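Local coordinates for protein polysaccharide deacetylase (Ammonifex degensii, PDB 4WCJ) that probably removes N-acetyl groups from poly-beta-1,6-N-acetyl-D-glucosamine, as a zinc-binding deacetylase of carbohydrate esterase family 4, at residues A[121-126]-A[191-196]; A[141-146]-A[152-157]; A[172-177]-A[213-218]; A[180-185]-A[204-209]. All blocks are in the same frame, centred on the assembly; numbering follows the deposited sequence.

Contact 1: residues A[121-126]-A[191-196]; sequences FFVIAG and ACLKEH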
# COMPACT_ATOMS: atom_id res chain seq x y z
N PHE A 121 -1.60 4.51 2.63
CA PHE A 121 -0.90 3.95 3.79
C PHE A 121 -1.70 2.78 4.35
O PHE A 121 -2.73 3.00 5.01
CB PHE A 121 -0.72 5.04 4.85
CG PHE A 121 0.34 4.75 5.89
CD1 PHE A 121 1.23 3.69 5.74
CD2 PHE A 121 0.41 5.54 7.04
CE1 PHE A 121 2.20 3.44 6.72
CE2 PHE A 121 1.37 5.28 8.01
CZ PHE A 121 2.27 4.25 7.85
N PHE A 122 -1.24 1.56 4.08
CA PHE A 122 -1.91 0.36 4.58
C PHE A 122 -1.41 0.03 5.99
O PHE A 122 -0.29 -0.44 6.14
CB PHE A 122 -1.65 -0.83 3.65
CG PHE A 122 -2.21 -0.66 2.26
CD1 PHE A 122 -3.55 -0.93 2.00
CD2 PHE A 122 -1.40 -0.26 1.21
CE1 PHE A 122 -4.05 -0.81 0.71
CE2 PHE A 122 -1.90 -0.12 -0.08
CZ PHE A 122 -3.23 -0.40 -0.32
N VAL A 123 -2.23 0.26 7.00
CA VAL A 123 -1.78 0.04 8.36
C VAL A 123 -2.31 -1.24 9.01
O VAL A 123 -3.43 -1.68 8.74
CB VAL A 123 -2.12 1.24 9.26
CG1 VAL A 123 -1.55 2.53 8.65
CG2 VAL A 123 -3.64 1.41 9.47
N ILE A 124 -1.47 -1.84 9.83
CA ILE A 124 -1.87 -2.93 10.72
C ILE A 124 -2.58 -2.27 11.89
O ILE A 124 -1.94 -1.81 12.84
CB ILE A 124 -0.68 -3.74 11.21
CG1 ILE A 124 0.20 -4.18 10.03
CG2 ILE A 124 -1.17 -4.95 11.98
CD1 ILE A 124 1.54 -4.68 10.44
N ALA A 125 -3.90 -2.20 11.80
CA ALA A 125 -4.65 -1.28 12.67
C ALA A 125 -4.45 -1.59 14.15
O ALA A 125 -4.46 -0.67 14.97
CB ALA A 125 -6.15 -1.30 12.31
N GLY A 126 -4.27 -2.86 14.48
CA GLY A 126 -4.07 -3.27 15.86
C GLY A 126 -2.67 -3.04 16.41
O GLY A 126 -2.44 -3.22 17.61
N ALA A 191 -13.73 -1.51 11.40
CA ALA A 191 -14.44 -0.81 12.47
C ALA A 191 -13.48 0.15 13.17
O ALA A 191 -13.82 1.29 13.48
CB ALA A 191 -15.02 -1.80 13.47
N CYS A 192 -12.26 -0.34 13.41
CA CYS A 192 -11.26 0.43 14.12
C CYS A 192 -10.84 1.67 13.33
O CYS A 192 -10.74 2.77 13.89
CB CYS A 192 -10.04 -0.44 14.42
SG CYS A 192 -8.76 0.42 15.34
N LEU A 193 -10.63 1.52 12.03
CA LEU A 193 -10.26 2.65 11.18
C LEU A 193 -11.41 3.65 11.09
O LEU A 193 -11.19 4.86 11.03
CB LEU A 193 -9.87 2.18 9.78
CG LEU A 193 -8.53 1.46 9.68
CD1 LEU A 193 -8.27 0.99 8.26
CD2 LEU A 193 -7.43 2.36 10.17
N LYS A 194 -12.63 3.14 11.08
CA LYS A 194 -13.80 4.00 11.06
C LYS A 194 -13.88 4.81 12.35
O LYS A 194 -14.13 6.02 12.32
CB LYS A 194 -15.09 3.19 10.87
CG LYS A 194 -16.35 4.04 10.76
CD LYS A 194 -16.49 4.65 9.38
CE LYS A 194 -17.72 5.54 9.28
NZ LYS A 194 -18.93 4.90 9.86
N GLU A 195 -13.64 4.15 13.48
CA GLU A 195 -13.68 4.82 14.77
C GLU A 195 -12.65 5.94 14.87
O GLU A 195 -12.94 7.02 15.39
CB GLU A 195 -13.43 3.82 15.91
CG GLU A 195 -13.41 4.48 17.27
CD GLU A 195 -12.87 3.57 18.36
OE1 GLU A 195 -12.58 2.39 18.06
OE2 GLU A 195 -12.73 4.04 19.50
N HIS A 196 -11.44 5.70 14.37
CA HIS A 196 -10.38 6.69 14.48
C HIS A 196 -10.47 7.76 13.40
O HIS A 196 -10.31 8.95 13.68
CB HIS A 196 -9.00 6.02 14.42
CG HIS A 196 -8.64 5.27 15.67
ND1 HIS A 196 -8.49 3.90 15.70
CD2 HIS A 196 -8.36 5.71 16.92
CE1 HIS A 196 -8.16 3.52 16.92
NE2 HIS A 196 -8.08 4.60 17.68
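Ala125 and Cys192 bring the two backbones closest, with their CA atoms 7.0 Å apart, where the end of a beta strand and the loop after it pass a turn of helix. Residues 121-123 are extended, 124-126 leave the sheet, and 191-196 lie within one long helix. Small side chains suit this close approach: the CB of Ala125 comes 4.4 Å from SG of Cys192 and equally near CD2 of Leu193, so a single methyl meets two consecutive helical residues. One step back, CG2 of Val123 touches CD2 of Leu193 at 4.0 Å, the two side chains meeting at a slant. With CG1 of Val123 anti to the carbonyl carbon (chi1 -55°) and 3.8 Å above the centre of the Phe121 ring, CG2 is left between backbone N and carbonyl carbon, on the side of the helix. A beta-branched valine thus serves two neighbours from a strand position, and the longer leucine bridges the gap from the helix. The interface is wholly apolar and modest, burying 136 Å². On the helix itself, ND1 of His196 makes a weak hydrogen bond to the carbonyl O of Cys192. Strand 119-123 runs between strands 91-99 and 152-156 of the parallel sheet, and helix 179-197 covers it here, with Val154 and Leu156 of strand 152-156 and Trp140 of helix 140-148 completing the packing.

Contact 2: residues A[141-146]-A[152-157]; sequences EQIKEM and CVVGLH. With ZN (zinc ion), chain B.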
# COMPACT_ATOMS: atom_id res chain seq x y z
N GLU A 141 -2.50 9.87 16.30
CA GLU A 141 -2.38 11.32 16.09
C GLU A 141 -1.57 11.60 14.83
O GLU A 141 -1.89 12.50 14.06
CB GLU A 141 -1.72 12.01 17.28
CG GLU A 141 -2.53 11.98 18.55
CD GLU A 141 -1.94 12.89 19.61
OE1 GLU A 141 -2.66 13.19 20.59
OE2 GLU A 141 -0.77 13.30 19.47
N GLN A 142 -0.52 10.82 14.64
CA GLN A 142 0.37 11.03 13.52
C GLN A 142 -0.29 10.64 12.20
O GLN A 142 -0.15 11.33 11.20
CB GLN A 142 1.68 10.27 13.74
CG GLN A 142 2.62 10.98 14.72
CD GLN A 142 3.70 10.07 15.27
OE1 GLN A 142 3.57 8.84 15.23
NE2 GLN A 142 4.77 10.66 15.78
N ILE A 143 -1.02 9.53 12.21
CA ILE A 143 -1.78 9.12 11.02
C ILE A 143 -2.85 10.18 10.68
O ILE A 143 -2.99 10.59 9.52
CB ILE A 143 -2.43 7.75 11.24
CG1 ILE A 143 -1.36 6.66 11.24
CG2 ILE A 143 -3.49 7.47 10.17
CD1 ILE A 143 -1.83 5.34 11.79
N LYS A 144 -3.57 10.63 11.71
CA LYS A 144 -4.58 11.66 11.53
C LYS A 144 -4.01 12.93 10.92
O LYS A 144 -4.64 13.54 10.06
CB LYS A 144 -5.26 11.98 12.87
CG LYS A 144 -6.23 10.90 13.34
CD LYS A 144 -6.72 11.16 14.75
CE LYS A 144 -7.59 10.01 15.24
NZ LYS A 144 -8.17 10.27 16.58
N GLU A 145 -2.81 13.32 11.35
CA GLU A 145 -2.19 14.54 10.83
C GLU A 145 -1.89 14.36 9.34
O GLU A 145 -2.05 15.29 8.54
CB GLU A 145 -0.93 14.88 11.62
CG GLU A 145 -0.09 15.97 10.99
CD GLU A 145 1.19 16.25 11.77
OE1 GLU A 145 2.02 17.03 11.25
OE2 GLU A 145 1.36 15.71 12.88
N MET A 146 -1.45 13.17 8.96
CA MET A 146 -1.15 12.92 7.56
C MET A 146 -2.42 12.89 6.72
O MET A 146 -2.44 13.41 5.60
CB MET A 146 -0.36 11.62 7.41
CG MET A 146 1.05 11.76 7.94
SD MET A 146 2.10 10.33 7.54
CE MET A 146 1.29 9.07 8.53
N CYS A 152 -2.82 11.73 2.37
CA CYS A 152 -2.75 10.36 2.85
C CYS A 152 -4.13 9.74 2.96
O CYS A 152 -5.01 10.28 3.63
CB CYS A 152 -2.06 10.30 4.22
SG CYS A 152 -1.90 8.60 4.93
N VAL A 153 -4.32 8.60 2.30
CA VAL A 153 -5.51 7.79 2.47
C VAL A 153 -5.06 6.50 3.17
O VAL A 153 -4.08 5.89 2.76
CB VAL A 153 -6.19 7.46 1.12
CG1 VAL A 153 -7.42 6.55 1.34
CG2 VAL A 153 -6.59 8.74 0.40
N VAL A 154 -5.75 6.13 4.25
CA VAL A 154 -5.38 4.92 4.97
C VAL A 154 -6.19 3.70 4.52
O VAL A 154 -7.42 3.76 4.43
CB VAL A 154 -5.55 5.11 6.49
CG1 VAL A 154 -5.16 3.84 7.24
CG2 VAL A 154 -4.71 6.28 6.97
N GLY A 155 -5.48 2.59 4.27
CA GLY A 155 -6.11 1.32 3.97
C GLY A 155 -5.80 0.33 5.07
O GLY A 155 -5.04 0.64 5.99
N LEU A 156 -6.38 -0.86 4.98
CA LEU A 156 -6.19 -1.88 6.02
C LEU A 156 -5.19 -2.96 5.59
O LEU A 156 -5.20 -3.42 4.44
CB LEU A 156 -7.54 -2.51 6.39
CG LEU A 156 -7.57 -3.52 7.54
CD1 LEU A 156 -7.22 -2.88 8.88
CD2 LEU A 156 -8.93 -4.22 7.62
N HIS A 157 -4.33 -3.35 6.52
CA HIS A 157 -3.27 -4.34 6.32
C HIS A 157 -3.47 -5.41 7.40
O HIS A 157 -2.55 -5.79 8.10
CB HIS A 157 -1.89 -3.65 6.44
CG HIS A 157 -0.75 -4.38 5.80
ND1 HIS A 157 -0.86 -5.06 4.60
CD2 HIS A 157 0.55 -4.50 6.17
CE1 HIS A 157 0.31 -5.58 4.28
NE2 HIS A 157 1.19 -5.25 5.21
ZN ZN B . 3.23 -5.72 5.64
O HOH W 1 5.46 -5.93 5.79
O HOH W 2 3.96 -5.50 3.47
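Met146 and Cys152 stand 5.6 Å apart at their CA atoms, where helix 140-148 turns back into strand 152-156, and the gap widens to 8.2 Å between Ile143 and Val154. This is the helix-to-strand half of a beta-alpha-beta crossover: strand 119-123, before the helix, pairs in parallel with strand 152-156. Because the chain turns back tightly, the CB atoms of Met146 and Cys152 touch at 3.8 Å, and the carbonyl O of Met146 lies 3.4 Å from CB of Cys152; SG, anti to the backbone N, goes on past, and a short side chain suits this place. Farther along, CG2 of Ile143 meets CG2 of Val154 at 3.6 Å, the side chains crossing at about a right angle. Ile143 turns this branch to the strand by setting CG2 anti to its backbone N, with CG1 beside that N (chi1 -71°). Two beta-branched residues therefore meet methyl to methyl, a compact way to fill the layer between helix and sheet. Tyr105 and Phe109 of helix 102-114 and Phe121 of strand 119-123 border Met146. The strand's far end leads to the zinc site, which His157 shares with Asp99 and His162. ND1 of His157 is hydrogen-bonded to the carbonyl O of Ala205, which helps fix the ring's rotation, and NE2 binds the zinc ion at 2.1 Å, with two waters also on the metal.

Contact 3: residues A[172-177]-A[213-218]; sequences VFLLPG and PTTDEI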
# COMPACT_ATOMS: atom_id res chain seq x y z
N VAL A 172 -0.43 -16.84 8.48
CA VAL A 172 -1.40 -17.43 9.40
C VAL A 172 -2.85 -17.33 8.90
O VAL A 172 -3.66 -18.22 9.17
CB VAL A 172 -1.31 -16.76 10.78
CG1 VAL A 172 0.01 -17.09 11.45
CG2 VAL A 172 -1.50 -15.24 10.66
N PHE A 173 -3.18 -16.27 8.17
CA PHE A 173 -4.56 -16.09 7.75
C PHE A 173 -4.92 -16.93 6.52
O PHE A 173 -6.07 -16.93 6.08
CB PHE A 173 -4.87 -14.61 7.49
CG PHE A 173 -4.03 -13.97 6.42
CD1 PHE A 173 -4.42 -14.01 5.09
CD2 PHE A 173 -2.87 -13.28 6.75
CE1 PHE A 173 -3.65 -13.41 4.10
CE2 PHE A 173 -2.11 -12.66 5.77
CZ PHE A 173 -2.50 -12.74 4.44
N LEU A 174 -3.95 -17.66 5.98
CA LEU A 174 -4.22 -18.58 4.87
C LEU A 174 -4.12 -20.04 5.29
O LEU A 174 -4.26 -20.94 4.46
CB LEU A 174 -3.25 -18.31 3.70
CG LEU A 174 -3.32 -16.92 3.07
CD1 LEU A 174 -2.35 -16.81 1.90
CD2 LEU A 174 -4.74 -16.57 2.62
N LEU A 175 -3.88 -20.27 6.57
CA LEU A 175 -3.88 -21.61 7.14
C LEU A 175 -5.28 -22.20 7.06
O LEU A 175 -6.27 -21.47 7.04
CB LEU A 175 -3.40 -21.58 8.60
CG LEU A 175 -1.92 -21.23 8.80
CD1 LEU A 175 -1.55 -21.28 10.27
CD2 LEU A 175 -1.05 -22.17 7.99
N PRO A 176 -5.38 -23.54 7.00
CA PRO A 176 -6.70 -24.18 6.89
C PRO A 176 -7.61 -23.84 8.07
O PRO A 176 -7.15 -23.74 9.21
CB PRO A 176 -6.37 -25.68 6.89
CG PRO A 176 -4.93 -25.76 6.47
CD PRO A 176 -4.29 -24.52 7.01
N GLY A 177 -8.90 -23.67 7.79
CA GLY A 177 -9.88 -23.42 8.84
C GLY A 177 -9.75 -22.05 9.47
O GLY A 177 -10.21 -21.82 10.58
N PRO A 213 -9.06 -17.09 -3.43
CA PRO A 213 -10.42 -16.68 -3.78
C PRO A 213 -11.33 -16.59 -2.56
O PRO A 213 -12.27 -15.79 -2.54
CB PRO A 213 -10.88 -17.81 -4.72
CG PRO A 213 -9.63 -18.26 -5.36
CD PRO A 213 -8.57 -18.17 -4.31
N THR A 214 -11.03 -17.38 -1.53
CA THR A 214 -11.84 -17.37 -0.32
C THR A 214 -11.65 -16.05 0.41
O THR A 214 -12.63 -15.40 0.80
CB THR A 214 -11.50 -18.55 0.61
OG1 THR A 214 -11.84 -19.78 -0.02
CG2 THR A 214 -12.27 -18.43 1.92
N THR A 215 -10.40 -15.62 0.56
CA THR A 215 -10.14 -14.35 1.24
C THR A 215 -10.56 -13.16 0.36
O THR A 215 -11.06 -12.16 0.88
CB THR A 215 -8.65 -14.18 1.68
OG1 THR A 215 -7.79 -14.13 0.53
CG2 THR A 215 -8.23 -15.31 2.60
N ASP A 216 -10.40 -13.29 -0.96
CA ASP A 216 -10.87 -12.25 -1.88
C ASP A 216 -12.36 -11.98 -1.70
O ASP A 216 -12.81 -10.83 -1.73
CB ASP A 216 -10.62 -12.64 -3.34
CG ASP A 216 -9.17 -12.60 -3.73
OD1 ASP A 216 -8.37 -11.94 -3.03
OD2 ASP A 216 -8.84 -13.22 -4.76
N GLU A 217 -13.11 -13.06 -1.52
CA GLU A 217 -14.56 -12.96 -1.41
C GLU A 217 -14.96 -12.33 -0.09
O GLU A 217 -15.90 -11.54 -0.03
CB GLU A 217 -15.20 -14.35 -1.57
CG GLU A 217 -16.69 -14.39 -1.30
CD GLU A 217 -17.50 -13.61 -2.33
OE1 GLU A 217 -16.91 -13.14 -3.33
OE2 GLU A 217 -18.73 -13.50 -2.15
N ILE A 218 -14.25 -12.68 0.98
CA ILE A 218 -14.51 -12.07 2.27
C ILE A 218 -14.32 -10.56 2.16
O ILE A 218 -15.17 -9.77 2.59
CB ILE A 218 -13.59 -12.65 3.36
CG1 ILE A 218 -14.02 -14.09 3.66
CG2 ILE A 218 -13.65 -11.80 4.61
CD1 ILE A 218 -13.04 -14.84 4.54
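Leu174 and Thr215 carry this small contact, meeting through one methyl each: CD2 of the leucine lies 3.7 Å from CG2 of the threonine. Their CA atoms are 8.1 Å apart, so the side chains span the gap between a short 3-10 turn, 172-174, and the first turns of helix 213-221. They cross at about a right angle. Leu174 holds CG anti to the carbonyl carbon (chi1 -61°), and a chi2 of -178° puts CD1 in line with the extended chain, so that CD2 is the branch turned to the helix. Thr215 divides its two branches between different tasks. At chi1 64° its OG1 lies between the backbone N and the carbonyl carbon, while CG2 faces the turn; the methyl packs on Leu174 and, loosely at 4.4 Å, near the carbonyl O of Phe173. The hydroxyl instead is hydrogen-bonded to OH of Tyr206 and accepts from the backbone N of Thr212, just before the helix. Threonine suits a buried place of this kind because one small side chain supplies both an apolar surface and a polar group with partners. The ring of Phe173 packs on Leu161 and Pro207 rather than entering far into the contact. Phe182 of helix 179-197 also packs against Thr215. The arrangement is loop-to-helix packing on the outside of the beta/alpha barrel of a family 4 carbohydrate esterase, with only the Phe173 side chain reaching toward the metal, its nearest atom about 9 Å from the zinc ion.

Contact 4: residues A[180-185]-A[204-209]; sequences RLFAED and FAYPYG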
# COMPACT_ATOMS: atom_id res chain seq x y z
N ARG A 180 -12.79 -17.91 8.98
CA ARG A 180 -13.59 -17.21 9.98
C ARG A 180 -12.74 -16.14 10.69
O ARG A 180 -13.16 -14.98 10.80
CB ARG A 180 -14.15 -18.20 11.00
CG ARG A 180 -14.87 -17.58 12.19
CD ARG A 180 -15.36 -18.69 13.12
NE ARG A 180 -15.94 -18.20 14.36
CZ ARG A 180 -16.46 -18.99 15.30
NH1 ARG A 180 -16.97 -18.47 16.40
NH2 ARG A 180 -16.48 -20.31 15.12
N LEU A 181 -11.56 -16.55 11.15
CA LEU A 181 -10.63 -15.65 11.82
C LEU A 181 -10.28 -14.47 10.93
O LEU A 181 -10.15 -13.33 11.41
CB LEU A 181 -9.36 -16.40 12.24
CG LEU A 181 -8.18 -15.55 12.72
CD1 LEU A 181 -8.52 -14.82 14.01
CD2 LEU A 181 -6.91 -16.39 12.88
N PHE A 182 -10.12 -14.73 9.64
CA PHE A 182 -9.77 -13.66 8.71
C PHE A 182 -10.92 -12.67 8.55
O PHE A 182 -10.70 -11.46 8.44
CB PHE A 182 -9.39 -14.22 7.34
CG PHE A 182 -9.05 -13.15 6.33
CD1 PHE A 182 -7.81 -12.53 6.36
CD2 PHE A 182 -9.97 -12.76 5.37
CE1 PHE A 182 -7.49 -11.55 5.45
CE2 PHE A 182 -9.66 -11.79 4.45
CZ PHE A 182 -8.41 -11.17 4.50
N ALA A 183 -12.14 -13.19 8.52
CA ALA A 183 -13.32 -12.36 8.37
C ALA A 183 -13.48 -11.46 9.60
O ALA A 183 -13.78 -10.27 9.46
CB ALA A 183 -14.55 -13.21 8.16
N GLU A 184 -13.28 -12.04 10.78
CA GLU A 184 -13.49 -11.31 12.03
C GLU A 184 -12.43 -10.22 12.19
O GLU A 184 -12.73 -9.09 12.60
CB GLU A 184 -13.47 -12.27 13.22
CG GLU A 184 -14.82 -12.95 13.44
CD GLU A 184 -14.71 -14.31 14.11
OE1 GLU A 184 -13.57 -14.82 14.25
OE2 GLU A 184 -15.77 -14.87 14.49
N ASP A 185 -11.19 -10.56 11.86
CA ASP A 185 -10.08 -9.62 11.93
C ASP A 185 -10.29 -8.45 10.98
O ASP A 185 -10.05 -7.29 11.33
CB ASP A 185 -8.78 -10.34 11.60
CG ASP A 185 -7.58 -9.42 11.64
OD1 ASP A 185 -7.27 -8.81 10.60
OD2 ASP A 185 -6.93 -9.34 12.71
N PHE A 204 -7.57 -2.56 0.69
CA PHE A 204 -6.92 -3.58 1.50
C PHE A 204 -5.65 -4.09 0.83
O PHE A 204 -5.61 -4.27 -0.39
CB PHE A 204 -7.88 -4.75 1.76
CG PHE A 204 -7.34 -5.79 2.71
CD1 PHE A 204 -6.52 -6.83 2.25
CD2 PHE A 204 -7.68 -5.76 4.05
CE1 PHE A 204 -6.04 -7.78 3.12
CE2 PHE A 204 -7.20 -6.72 4.92
CZ PHE A 204 -6.38 -7.72 4.46
N ALA A 205 -4.61 -4.33 1.63
CA ALA A 205 -3.37 -4.94 1.14
C ALA A 205 -3.05 -6.20 1.94
O ALA A 205 -3.02 -6.17 3.17
CB ALA A 205 -2.21 -3.96 1.24
N TYR A 206 -2.83 -7.29 1.22
CA TYR A 206 -2.46 -8.56 1.86
C TYR A 206 -1.05 -8.51 2.42
O TYR A 206 -0.11 -8.20 1.69
CB TYR A 206 -2.54 -9.71 0.86
CG TYR A 206 -3.93 -10.21 0.51
CD1 TYR A 206 -4.76 -10.76 1.47
CD2 TYR A 206 -4.38 -10.17 -0.80
CE1 TYR A 206 -6.02 -11.22 1.15
CE2 TYR A 206 -5.65 -10.64 -1.14
CZ TYR A 206 -6.46 -11.16 -0.15
OH TYR A 206 -7.71 -11.64 -0.49
N PRO A 207 -0.90 -8.84 3.71
CA PRO A 207 0.45 -9.07 4.22
C PRO A 207 1.09 -10.23 3.45
O PRO A 207 0.39 -11.22 3.16
CB PRO A 207 0.23 -9.41 5.69
CG PRO A 207 -1.11 -8.83 6.02
CD PRO A 207 -1.92 -8.99 4.76
N TYR A 208 2.36 -10.06 3.10
CA TYR A 208 3.16 -11.03 2.35
C TYR A 208 2.69 -11.13 0.89
O TYR A 208 3.27 -11.87 0.10
CB TYR A 208 3.16 -12.41 3.04
CG TYR A 208 3.49 -12.29 4.51
CD1 TYR A 208 4.77 -11.95 4.94
CD2 TYR A 208 2.50 -12.48 5.47
CE1 TYR A 208 5.06 -11.81 6.30
CE2 TYR A 208 2.79 -12.35 6.82
CZ TYR A 208 4.06 -12.01 7.23
OH TYR A 208 4.30 -11.89 8.57
N GLY A 209 1.67 -10.36 0.53
CA GLY A 209 1.40 -10.06 -0.86
C GLY A 209 0.33 -10.83 -1.61
O GLY A 209 0.03 -10.49 -2.76
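Phe182 meets Phe204 and Tyr206 in an aromatic cluster that joins helix 179-197 to strand 203-205 and the loop after it. The backbones stay well apart, 11.2 Å between the CA atoms of Phe182 and Tyr206, and large rings are what span such a distance. Phe182 points its side chain at the strand with CG anti to the backbone N (chi1 179°), and its leading atom, CZ, does the touching: it lies 4.0 Å from CZ of Phe204 and 4.1 Å from CE1 of Tyr206. The two phenylalanines approach from opposite directions, their ring planes inclined at 78° and their centroids 6.0 Å apart, in an oblique pairing. Tyr206 comes in across Phe182 at about a right angle. Its CG lies beside the backbone N (chi1 -76°), which directs the ring to the helix side although its CB does not point there. A tyrosine fits this position because its CE1 packs on CZ of Phe182 while the hydroxyl passes beyond to a hydrogen bond with OD1 of Asp216, so the polar end of a buried ring has a charged partner. Ile218 and Leu219 of helix 213-221 add aliphatic cover, Ile218 against Phe182 and Leu219 against both Phe204 and Tyr206. Beyond the cluster, Pro207 packs on zinc-binding His162, and the Tyr206 side chain itself is about 8 Å from the zinc ion at the nearest atom. Aromatic packing of a helix on a strand whose C-terminal end reaches the metal site is in keeping with the beta/alpha barrel of this deacetylase.

All four contacts lie in the polysaccharide deacetylase family region. Contacts 1 and 2, with centres 8 Å apart, meet through the paired strands 119-123 and 152-156, and contact 2 lies between the two segments of contact 1 along the chain. Contacts 3 and 4 are 7 Å apart, and contact 4 lies between the two segments of contact 3. The segments of contact 1 alternate with those of contacts 3 and 4, while contact 2 closes before either opens. Helix 179-197 serves contacts 1 and 4, 13 Å apart; contacts 2 and 3 are the most distant at 26 Å. The helix thus ties two regions of one sheet together, and the strand ends of contacts 2 and 4 meet beside the zinc-binding His157.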